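Local coordinates for protein ralf, proline/betaine transporter (Legionella pneumophila, PDB 4D7Q) that probably acts as a guanine nucleotide exchange factor through its Legionella Sec7 domain, here fused artificially to the capping domain of Rickettsia prowazekii RalF, at residues Gln15-Ile19 against Lys32-Ile36; Ser92-Arg98 against Glu192-Phe198; Tyr209-Ile214 against Thr323-Lys329. The protein carries 2 engineered substitutions. Residues are numbered along the deposited sequence.

Contact 1 of 3, residues Gln15-Ile19 against Lys32-Ile36; sequences QREII and KIKEI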
loop_
_atom_site.group_PDB
_atom_site.type_symbol
_atom_site.label_atom_id
_atom_site.label_comp_id
_atom_site.label_asym_id
_atom_site.label_seq_id
_atom_site.Cartn_x
_atom_site.Cartn_y
_atom_site.Cartn_z
ATOM N N GLN A 15 1.919 18.294 21.476
ATOM C CA GLN A 15 2.444 16.977 21.088
ATOM C C GLN A 15 1.705 15.789 21.703
ATOM O O GLN A 15 1.257 14.928 20.952
ATOM C CB GLN A 15 3.974 16.863 21.279
ATOM C CG GLN A 15 4.824 17.686 20.306
ATOM C CD GLN A 15 4.534 17.444 18.841
ATOM O OE1 GLN A 15 3.815 18.208 18.196
ATOM N NE2 GLN A 15 5.111 16.399 18.273
ATOM N N ARG A 16 1.506 15.748 22.937
ATOM C CA ARG A 16 0.758 14.693 23.648
ATOM C C ARG A 16 -0.706 14.624 23.206
ATOM O O ARG A 16 -1.204 13.537 22.909
ATOM C CB ARG A 16 0.870 14.855 25.172
ATOM C CG ARG A 16 0.218 13.724 25.979
ATOM N N GLU A 17 -1.363 15.634 23.181
ATOM C CA GLU A 17 -2.745 15.674 22.703
ATOM C C GLU A 17 -2.826 15.127 21.249
ATOM O O GLU A 17 -3.743 14.375 20.932
ATOM C CB GLU A 17 -3.269 17.129 22.752
ATOM C CG GLU A 17 -4.781 17.241 22.688
ATOM C CD GLU A 17 -5.386 18.567 22.263
ATOM O OE1 GLU A 17 -4.759 19.626 22.502
ATOM O OE2 GLU A 17 -6.522 18.547 21.735
ATOM N N ILE A 18 -1.887 15.532 20.374
ATOM C CA ILE A 18 -1.868 15.085 18.977
ATOM C C ILE A 18 -1.636 13.573 18.932
ATOM O O ILE A 18 -2.402 12.861 18.267
ATOM C CB ILE A 18 -0.882 15.881 18.085
ATOM C CG1 ILE A 18 -1.239 17.388 18.068
ATOM C CG2 ILE A 18 -0.901 15.324 16.643
ATOM C CD1 ILE A 18 -0.023 18.355 17.784
ATOM N N ILE A 19 -0.645 13.076 19.712
ATOM C CA ILE A 19 -0.348 11.634 19.776
ATOM C C ILE A 19 -1.586 10.820 20.180
ATOM O O ILE A 19 -1.964 9.913 19.447
ATOM C CB ILE A 19 0.904 11.298 20.643
ATOM C CG1 ILE A 19 2.186 11.971 20.059
ATOM C CG2 ILE A 19 1.087 9.769 20.770
ATOM C CD1 ILE A 19 3.361 12.144 21.031
ATOM N N LYS A 32 -6.143 17.927 14.096
ATOM C CA LYS A 32 -5.638 18.780 15.187
ATOM C C LYS A 32 -4.377 19.535 14.706
ATOM O O LYS A 32 -4.262 20.730 14.949
ATOM C CB LYS A 32 -5.369 17.959 16.468
ATOM C CG LYS A 32 -4.955 18.784 17.688
ATOM C CD LYS A 32 -6.149 19.464 18.352
ATOM C CE LYS A 32 -5.754 20.668 19.170
ATOM N NZ LYS A 32 -6.903 21.595 19.364
ATOM N N ILE A 33 -3.479 18.855 13.959
ATOM C CA ILE A 33 -2.277 19.488 13.405
ATOM C C ILE A 33 -2.717 20.595 12.446
ATOM O O ILE A 33 -2.245 21.738 12.564
ATOM C CB ILE A 33 -1.293 18.492 12.722
ATOM C CG1 ILE A 33 -0.688 17.492 13.738
ATOM C CG2 ILE A 33 -0.174 19.254 11.941
ATOM C CD1 ILE A 33 0.069 16.285 13.060
ATOM N N LYS A 34 -3.641 20.260 11.521
ATOM C CA LYS A 34 -4.117 21.237 10.533
ATOM C C LYS A 34 -4.734 22.496 11.162
ATOM O O LYS A 34 -4.470 23.600 10.702
ATOM C CB LYS A 34 -5.031 20.579 9.489
ATOM C CG LYS A 34 -4.278 19.566 8.581
ATOM C CD LYS A 34 -5.229 18.722 7.737
ATOM C CE LYS A 34 -5.910 19.526 6.652
ATOM N NZ LYS A 34 -7.017 18.773 6.003
ATOM N N GLU A 35 -5.500 22.326 12.244
ATOM C CA GLU A 35 -6.156 23.424 12.956
ATOM C C GLU A 35 -5.132 24.396 13.548
ATOM O O GLU A 35 -5.284 25.606 13.373
ATOM C CB GLU A 35 -7.081 22.874 14.047
ATOM C CG GLU A 35 -8.388 22.335 13.481
ATOM C CD GLU A 35 -9.122 21.299 14.315
ATOM O OE1 GLU A 35 -8.757 21.089 15.496
ATOM O OE2 GLU A 35 -10.087 20.709 13.782
ATOM N N ILE A 36 -4.077 23.851 14.221
ATOM C CA ILE A 36 -2.977 24.613 14.826
ATOM C C ILE A 36 -2.256 25.358 13.714
ATOM O O ILE A 36 -2.068 26.566 13.806
ATOM C CB ILE A 36 -2.019 23.710 15.678
ATOM C CG1 ILE A 36 -2.777 23.056 16.865
ATOM C CG2 ILE A 36 -0.820 24.528 16.199
ATOM C CD1 ILE A 36 -2.119 21.792 17.435
#
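Two successive helices near the N-terminus of the all-helical Sec7 domain, the Legionella part of the chimera, fold back on each other as a helical hairpin: helix 15-24 turns at once into helix 26-40. The short axes of 15-19 and 32-36 run roughly antiparallel, at 142°, and come no closer than 10.9 Å, so side chains alone span the gap. Ile18 is the central residue, with the most surface covered. Its CA lies 6.5 Å from the CA of Lys32, the nearest CA pair, and its side chain reaches three residues on the facing helix: Ile18 CG1 lies 4.0 Å from Lys32 CG, Ile18 CG2 3.6 Å from Ile33 CG1, and Ile18 CD1 4.0 Å from Ile36 CD1. Phe51 of helix 44-54 touches Ile18 and Ile33, and Ile11 of helix 9-13 touches Ile36, extending this apolar patch. The aliphatic part of Lys32 lies against Ile18, and its p chi2 bends the chain so that the amine runs along the outer border of the patch towards Glu17, itself extended (t). The resulting salt bridge is long, Glu17 OE2 to Lys32 NZ at 3.9 Å, whereas Glu17 OE2 stands 3.4 Å from Lys32 CE.

Contact 2 of 3, residues Ser92-Arg98 against Glu192-Phe198; sequences SFVEGLR and EIKAKPF. With GOL (glycerol), chain F.
Within the Legionella Sec7 domain, the N-terminal part of helix 93-102 packs against the last turn of helix 183-195 and the short tail behind it. CA atoms pair Val94 with Glu192 at 6.4 Å and Arg98 with Phe198 at 5.9 Å; Lys196 (phi/psi -142/132) and Pro197 (-72/145) are extended, and Phe198 returns to helical angles (-71/-31). Val94 (t) is the central bump, its CG2 4.0 Å from Ile193 CG1 and its CG1 4.1 Å from Phe198 CE1. The Phe198 ring (chi1 m, chi2 19°) fills the hollow between Val94, Leu97 and Arg98. Val94 CG1 and Leu97 CD2 meet its edge, the latter 4.0 Å from Phe198 CE2; Arg98 CB covers one face in a CH-pi contact, 4.0 Å from the ring centroid. Arg98 leaves the ring extended (t, t) and bends at chi3 (p), with Lys196 CD 3.9 Å from Arg98 NE over one guanidinium face. Ser92 is the N-cap in a capping box: Glu95 N gives to Ser92 OG (3.1 Å) and Ser92 N to Glu95 OE1 (3.0 Å). Ser92 OG donates to Glu192 OE1 at 2.5 Å. One water joins Arg98 NH1 to Glu192 O and Lys196 O, another to Glu192 OE1. Glycerol, probably from crystallisation, binds Phe93 N and Glu192 OE2. Glu192 sets a carboxylate beside a helix N-terminus, where negative charge suits the helix dipole, and meets Arg98 through water.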
loop_
_atom_site.group_PDB
_atom_site.type_symbol
_atom_site.label_atom_id
_atom_site.label_comp_id
_atom_site.label_asym_id
_atom_site.label_seq_id
_atom_site.Cartn_x
_atom_site.Cartn_y
_atom_site.Cartn_z
ATOM N N SER A 92 24.369 4.204 -0.301
ATOM C CA SER A 92 24.254 3.292 -1.405
ATOM C C SER A 92 22.778 3.053 -1.715
ATOM O O SER A 92 21.962 3.349 -0.918
ATOM C CB SER A 92 24.962 2.000 -1.097
ATOM O OG SER A 92 24.168 1.159 -0.376
ATOM N N PHE A 93 22.482 2.553 -2.895
ATOM C CA PHE A 93 21.113 2.372 -3.301
ATOM C C PHE A 93 20.420 1.410 -2.334
ATOM O O PHE A 93 19.410 1.700 -1.816
ATOM C CB PHE A 93 20.994 1.899 -4.748
ATOM C CG PHE A 93 19.595 1.636 -5.169
ATOM C CD1 PHE A 93 18.811 2.639 -5.636
ATOM C CD2 PHE A 93 19.063 0.397 -5.079
ATOM C CE1 PHE A 93 17.515 2.412 -5.997
ATOM C CE2 PHE A 93 17.768 0.159 -5.430
ATOM C CZ PHE A 93 16.992 1.164 -5.899
ATOM N N VAL A 94 21.042 0.282 -2.090
ATOM C CA VAL A 94 20.517 -0.756 -1.185
ATOM C C VAL A 94 20.348 -0.209 0.255
ATOM O O VAL A 94 19.290 -0.422 0.849
ATOM C CB VAL A 94 21.359 -2.070 -1.252
ATOM C CG1 VAL A 94 20.885 -3.105 -0.223
ATOM C CG2 VAL A 94 21.327 -2.671 -2.648
ATOM N N GLU A 95 21.350 0.541 0.788
ATOM C CA GLU A 95 21.261 1.138 2.142
ATOM C C GLU A 95 20.062 2.088 2.242
ATOM O O GLU A 95 19.341 2.042 3.227
ATOM C CB GLU A 95 22.527 1.951 2.515
ATOM C CG GLU A 95 23.794 1.156 2.762
ATOM C CD GLU A 95 25.053 1.986 2.986
ATOM O OE1 GLU A 95 25.191 3.079 2.380
ATOM O OE2 GLU A 95 25.928 1.513 3.747
ATOM N N GLY A 96 19.919 2.983 1.261
ATOM C CA GLY A 96 18.847 3.976 1.204
ATOM C C GLY A 96 17.480 3.335 1.153
ATOM O O GLY A 96 16.589 3.707 1.918
ATOM N N LEU A 97 17.330 2.328 0.277
ATOM C CA LEU A 97 16.071 1.613 0.129
ATOM C C LEU A 97 15.728 0.844 1.403
ATOM O O LEU A 97 14.592 0.909 1.846
ATOM C CB LEU A 97 16.075 0.702 -1.119
ATOM C CG LEU A 97 14.862 -0.228 -1.311
ATOM C CD1 LEU A 97 13.601 0.572 -1.672
ATOM C CD2 LEU A 97 15.136 -1.214 -2.401
ATOM N N ARG A 98 16.697 0.135 1.992
ATOM C CA ARG A 98 16.466 -0.635 3.231
ATOM C C ARG A 98 16.068 0.309 4.387
ATOM O O ARG A 98 15.053 0.080 5.048
ATOM C CB ARG A 98 17.715 -1.473 3.584
ATOM C CG ARG A 98 17.573 -2.377 4.828
ATOM C CD ARG A 98 18.848 -3.193 5.038
ATOM N NE ARG A 98 19.976 -2.324 5.367
ATOM C CZ ARG A 98 21.097 -2.218 4.656
ATOM N NH1 ARG A 98 21.286 -2.974 3.581
ATOM N NH2 ARG A 98 22.046 -1.367 5.029
ATOM N N GLU A 192 25.391 -6.252 -1.417
ATOM C CA GLU A 192 24.658 -5.610 -0.317
ATOM C C GLU A 192 23.322 -6.277 -0.048
ATOM O O GLU A 192 22.913 -6.369 1.110
ATOM C CB GLU A 192 24.440 -4.138 -0.612
ATOM C CG GLU A 192 25.718 -3.332 -0.667
ATOM C CD GLU A 192 25.425 -1.871 -0.903
ATOM O OE1 GLU A 192 24.733 -1.267 -0.058
ATOM O OE2 GLU A 192 25.821 -1.351 -1.966
ATOM N N ILE A 193 22.642 -6.749 -1.100
ATOM C CA ILE A 193 21.375 -7.496 -0.956
ATOM C C ILE A 193 21.661 -8.804 -0.165
ATOM O O ILE A 193 20.957 -9.130 0.802
ATOM C CB ILE A 193 20.750 -7.784 -2.363
ATOM C CG1 ILE A 193 20.122 -6.506 -2.953
ATOM C CG2 ILE A 193 19.735 -8.906 -2.308
ATOM C CD1 ILE A 193 19.689 -6.640 -4.482
ATOM N N LYS A 194 22.712 -9.512 -0.580
ATOM C CA LYS A 194 23.142 -10.772 0.025
ATOM C C LYS A 194 23.616 -10.648 1.491
ATOM O O LYS A 194 23.347 -11.540 2.301
ATOM C CB LYS A 194 24.172 -11.472 -0.882
ATOM C CG LYS A 194 24.227 -12.968 -0.658
ATOM C CD LYS A 194 25.355 -13.657 -1.417
ATOM C CE LYS A 194 25.673 -15.023 -0.833
ATOM N NZ LYS A 194 24.511 -15.960 -0.859
ATOM N N ALA A 195 24.273 -9.531 1.834
ATOM C CA ALA A 195 24.838 -9.306 3.172
ATOM C C ALA A 195 23.856 -9.174 4.316
ATOM O O ALA A 195 24.170 -9.599 5.427
ATOM C CB ALA A 195 25.763 -8.095 3.161
ATOM N N LYS A 196 22.695 -8.551 4.071
ATOM C CA LYS A 196 21.787 -8.239 5.146
ATOM C C LYS A 196 20.319 -8.417 4.764
ATOM O O LYS A 196 19.899 -7.866 3.741
ATOM C CB LYS A 196 22.072 -6.772 5.574
ATOM C CG LYS A 196 21.567 -6.373 6.959
ATOM C CD LYS A 196 22.049 -4.963 7.345
ATOM C CE LYS A 196 23.394 -4.976 8.044
ATOM N NZ LYS A 196 23.890 -3.605 8.342
ATOM N N PRO A 197 19.510 -9.106 5.600
ATOM C CA PRO A 197 18.066 -9.201 5.306
ATOM C C PRO A 197 17.378 -7.855 5.559
ATOM O O PRO A 197 17.757 -7.145 6.491
ATOM C CB PRO A 197 17.568 -10.247 6.315
ATOM C CG PRO A 197 18.526 -10.190 7.465
ATOM C CD PRO A 197 19.855 -9.768 6.887
ATOM N N PHE A 198 16.369 -7.498 4.758
ATOM C CA PHE A 198 15.650 -6.232 5.003
ATOM C C PHE A 198 14.794 -6.338 6.256
ATOM O O PHE A 198 14.600 -5.338 6.951
ATOM C CB PHE A 198 14.747 -5.860 3.802
ATOM C CG PHE A 198 15.413 -5.141 2.651
ATOM C CD1 PHE A 198 16.799 -5.185 2.482
ATOM C CD2 PHE A 198 14.652 -4.438 1.720
ATOM C CE1 PHE A 198 17.404 -4.570 1.392
ATOM C CE2 PHE A 198 15.265 -3.802 0.637
ATOM C CZ PHE A 198 16.640 -3.852 0.497
HETATM C C1 GOL F . 25.128 1.408 -4.400
HETATM O O1 GOL F . 24.413 2.475 -4.933
HETATM C C2 GOL F . 24.309 0.152 -4.581
HETATM O O2 GOL F . 23.894 -0.410 -3.373
HETATM C C3 GOL F . 25.034 -0.864 -5.423
HETATM O O3 GOL F . 25.754 -0.250 -6.442
HETATM O O HOH W 1 20.666 -5.550 2.525
HETATM O O HOH W 2 23.927 -2.708 2.471
#

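Contact 3 of 3, residues Tyr209-Ile214 against Thr323-Lys329; sequences YQINNI and TASFETK
Residues 209-212 run as an extended strand (phi/psi from -102/132 at Tyr209 to -88/161 at Asn212). Asn213 then takes left-handed helical angles (53/39) and turns the chain, and Ile214 is extended again. Opposite, 323-325 lies at the end of helix 313-325, where Phe326 N bonds to Thr323 O at 3.3 Å. Phe326 is extended (-75/141), and Glu327 (-63/-38) kinks back before Thr328 and Lys329 run extended. CA atoms match Tyr209 with Thr323 at 6.9 Å, Ile211 with Lys329 at 7.2 Å and Ile214 with Thr328 at 7.2 Å. CA-to-CB bonds of Tyr209, Ile211 and Ile214 point at the second segment; those of Gln210 and Asn212 point away, and Gln210 NE2 bonds to Asn212 OD1 at 2.7 Å. Both segments belong to the Rickettsia capping domain, in which helix 313-325 and the loop after it pack on an antiparallel sheet; strand 208-214 lies in that sheet between strands 297-303 and 332-334. Ile211 (m, t) buries most surface here: its CD1 reaches Phe326 CB at 3.8 Å, and its CG2 meets Thr328 CG2 at 3.6 Å and Lys329 O at 3.7 Å. Ile214 (t, t) brings CD1 to 4.0 Å from Phe326 CD1, the phenylalanine (m, chi2 -87°) also touching Leu225 of helix 220-230. Thr328 (chi1 -40°) bonds through OG1 to Asp219. Tyr209 (m, chi2 -78°) sends OH to Leu344 O, and its CD2 lies 3.3 Å from Thr323 OG1, a hydroxyl whose m rotamer lets it bond to Ala319 O.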
loop_
_atom_site.group_PDB
_atom_site.type_symbol
_atom_site.label_atom_id
_atom_site.label_comp_id
_atom_site.label_asym_id
_atom_site.label_seq_id
_atom_site.Cartn_x
_atom_site.Cartn_y
_atom_site.Cartn_z
ATOM N N TYR A 209 -12.518 -4.302 5.025
ATOM C CA TYR A 209 -12.757 -5.741 5.131
ATOM C C TYR A 209 -11.775 -6.529 4.291
ATOM O O TYR A 209 -11.537 -6.191 3.123
ATOM C CB TYR A 209 -14.174 -6.069 4.689
ATOM C CG TYR A 209 -15.243 -5.259 5.382
ATOM C CD1 TYR A 209 -15.653 -5.571 6.678
ATOM C CD2 TYR A 209 -15.918 -4.239 4.708
ATOM C CE1 TYR A 209 -16.682 -4.863 7.299
ATOM C CE2 TYR A 209 -16.939 -3.520 5.321
ATOM C CZ TYR A 209 -17.335 -3.849 6.607
ATOM O OH TYR A 209 -18.351 -3.129 7.190
ATOM N N GLN A 210 -11.186 -7.558 4.895
ATOM C CA GLN A 210 -10.185 -8.375 4.215
ATOM C C GLN A 210 -10.530 -9.837 4.347
ATOM O O GLN A 210 -10.944 -10.279 5.409
ATOM C CB GLN A 210 -8.776 -8.102 4.762
ATOM C CG GLN A 210 -7.639 -8.773 3.954
ATOM C CD GLN A 210 -6.271 -8.295 4.369
ATOM O OE1 GLN A 210 -6.069 -7.129 4.683
ATOM N NE2 GLN A 210 -5.286 -9.174 4.328
ATOM N N ILE A 211 -10.383 -10.575 3.246
ATOM C CA ILE A 211 -10.608 -12.014 3.213
ATOM C C ILE A 211 -9.344 -12.654 2.645
ATOM O O ILE A 211 -9.067 -12.524 1.442
ATOM C CB ILE A 211 -11.893 -12.467 2.470
ATOM C CG1 ILE A 211 -13.126 -11.561 2.774
ATOM C CG2 ILE A 211 -12.164 -13.954 2.796
ATOM C CD1 ILE A 211 -14.464 -11.955 1.999
ATOM N N ASN A 212 -8.558 -13.305 3.525
ATOM C CA ASN A 212 -7.330 -13.987 3.120
ATOM C C ASN A 212 -7.636 -15.401 2.719
ATOM O O ASN A 212 -8.666 -15.929 3.115
ATOM C CB ASN A 212 -6.340 -14.055 4.274
ATOM C CG ASN A 212 -5.759 -12.743 4.650
ATOM O OD1 ASN A 212 -5.634 -11.831 3.825
ATOM N ND2 ASN A 212 -5.333 -12.656 5.895
ATOM N N ASN A 213 -6.714 -16.028 1.969
ATOM C CA ASN A 213 -6.778 -17.434 1.548
ATOM C C ASN A 213 -8.094 -17.761 0.847
ATOM O O ASN A 213 -8.668 -18.837 1.054
ATOM C CB ASN A 213 -6.492 -18.386 2.750
ATOM C CG ASN A 213 -5.299 -17.964 3.593
ATOM O OD1 ASN A 213 -4.164 -17.896 3.126
ATOM N ND2 ASN A 213 -5.536 -17.638 4.852
ATOM N N ILE A 214 -8.580 -16.810 0.025
ATOM C CA ILE A 214 -9.832 -16.966 -0.716
ATOM C C ILE A 214 -9.548 -17.767 -1.988
ATOM O O ILE A 214 -8.451 -17.651 -2.539
ATOM C CB ILE A 214 -10.533 -15.590 -0.973
ATOM C CG1 ILE A 214 -12.061 -15.756 -1.200
ATOM C CG2 ILE A 214 -9.841 -14.740 -2.076
ATOM C CD1 ILE A 214 -12.920 -14.474 -1.028
ATOM N N THR A 323 -19.073 -7.528 1.058
ATOM C CA THR A 323 -18.257 -8.429 1.876
ATOM C C THR A 323 -19.043 -9.643 2.346
ATOM O O THR A 323 -18.558 -10.766 2.223
ATOM C CB THR A 323 -17.586 -7.699 3.045
ATOM O OG1 THR A 323 -16.948 -6.514 2.575
ATOM C CG2 THR A 323 -16.547 -8.552 3.698
ATOM N N ALA A 324 -20.274 -9.423 2.847
ATOM C CA ALA A 324 -21.128 -10.507 3.351
ATOM C C ALA A 324 -21.638 -11.426 2.233
ATOM O O ALA A 324 -22.078 -12.535 2.520
ATOM C CB ALA A 324 -22.282 -9.935 4.158
ATOM N N SER A 325 -21.532 -10.978 0.965
ATOM C CA SER A 325 -21.929 -11.723 -0.228
ATOM C C SER A 325 -20.939 -12.834 -0.565
ATOM O O SER A 325 -21.310 -13.793 -1.235
ATOM C CB SER A 325 -22.101 -10.786 -1.418
ATOM O OG SER A 325 -23.274 -10.002 -1.289
ATOM N N PHE A 326 -19.682 -12.702 -0.140
ATOM C CA PHE A 326 -18.707 -13.755 -0.366
ATOM C C PHE A 326 -19.023 -14.863 0.625
ATOM O O PHE A 326 -19.448 -14.578 1.744
ATOM C CB PHE A 326 -17.252 -13.229 -0.244
ATOM C CG PHE A 326 -16.843 -12.360 -1.424
ATOM C CD1 PHE A 326 -16.305 -12.928 -2.576
ATOM C CD2 PHE A 326 -17.054 -10.984 -1.405
ATOM C CE1 PHE A 326 -15.962 -12.135 -3.678
ATOM C CE2 PHE A 326 -16.717 -10.186 -2.516
ATOM C CZ PHE A 326 -16.166 -10.765 -3.640
ATOM N N GLU A 327 -18.912 -16.125 0.196
ATOM C CA GLU A 327 -19.203 -17.272 1.068
ATOM C C GLU A 327 -18.264 -17.332 2.265
ATOM O O GLU A 327 -18.698 -17.663 3.366
ATOM C CB GLU A 327 -19.113 -18.582 0.284
ATOM C CG GLU A 327 -20.307 -18.843 -0.614
ATOM C CD GLU A 327 -20.280 -20.194 -1.302
ATOM O OE1 GLU A 327 -19.183 -20.783 -1.426
ATOM O OE2 GLU A 327 -21.362 -20.659 -1.729
ATOM N N THR A 328 -16.990 -16.988 2.052
ATOM C CA THR A 328 -15.963 -16.987 3.095
ATOM C C THR A 328 -16.190 -15.855 4.083
ATOM O O THR A 328 -16.356 -14.689 3.680
ATOM C CB THR A 328 -14.564 -16.873 2.481
ATOM O OG1 THR A 328 -14.484 -17.663 1.291
ATOM C CG2 THR A 328 -13.456 -17.268 3.459
ATOM N N LYS A 329 -16.171 -16.184 5.383
ATOM C CA LYS A 329 -16.279 -15.134 6.392
ATOM C C LYS A 329 -14.989 -14.276 6.354
ATOM O O LYS A 329 -13.922 -14.757 5.948
ATOM C CB LYS A 329 -16.603 -15.687 7.801
ATOM C CG LYS A 329 -15.474 -16.445 8.490
ATOM C CD LYS A 329 -15.799 -16.729 9.963
ATOM C CE LYS A 329 -14.731 -17.571 10.628
ATOM N NZ LYS A 329 -15.043 -17.846 12.058
#

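The three contacts lie far apart, at the corners of a nearly equilateral triangle: centres are 35 Å apart for contacts 1 and 2, 37 Å for contacts 1 and 3, and 36 Å for contacts 2 and 3, with nearest atoms about 23, 23 and 20 Å apart. Contacts 1 and 2 both belong to the Legionella Sec7 domain, one joining neighbouring helices, the other bringing together parts of the chain 94 residues apart. Contact 3 lies in the Rickettsia capping domain, across the chain's centre from contact 2, although helix 183-195 and strand 208-214 are consecutive in sequence. Glycerol sits at contact 2. None of the three bridges the engineered fusion.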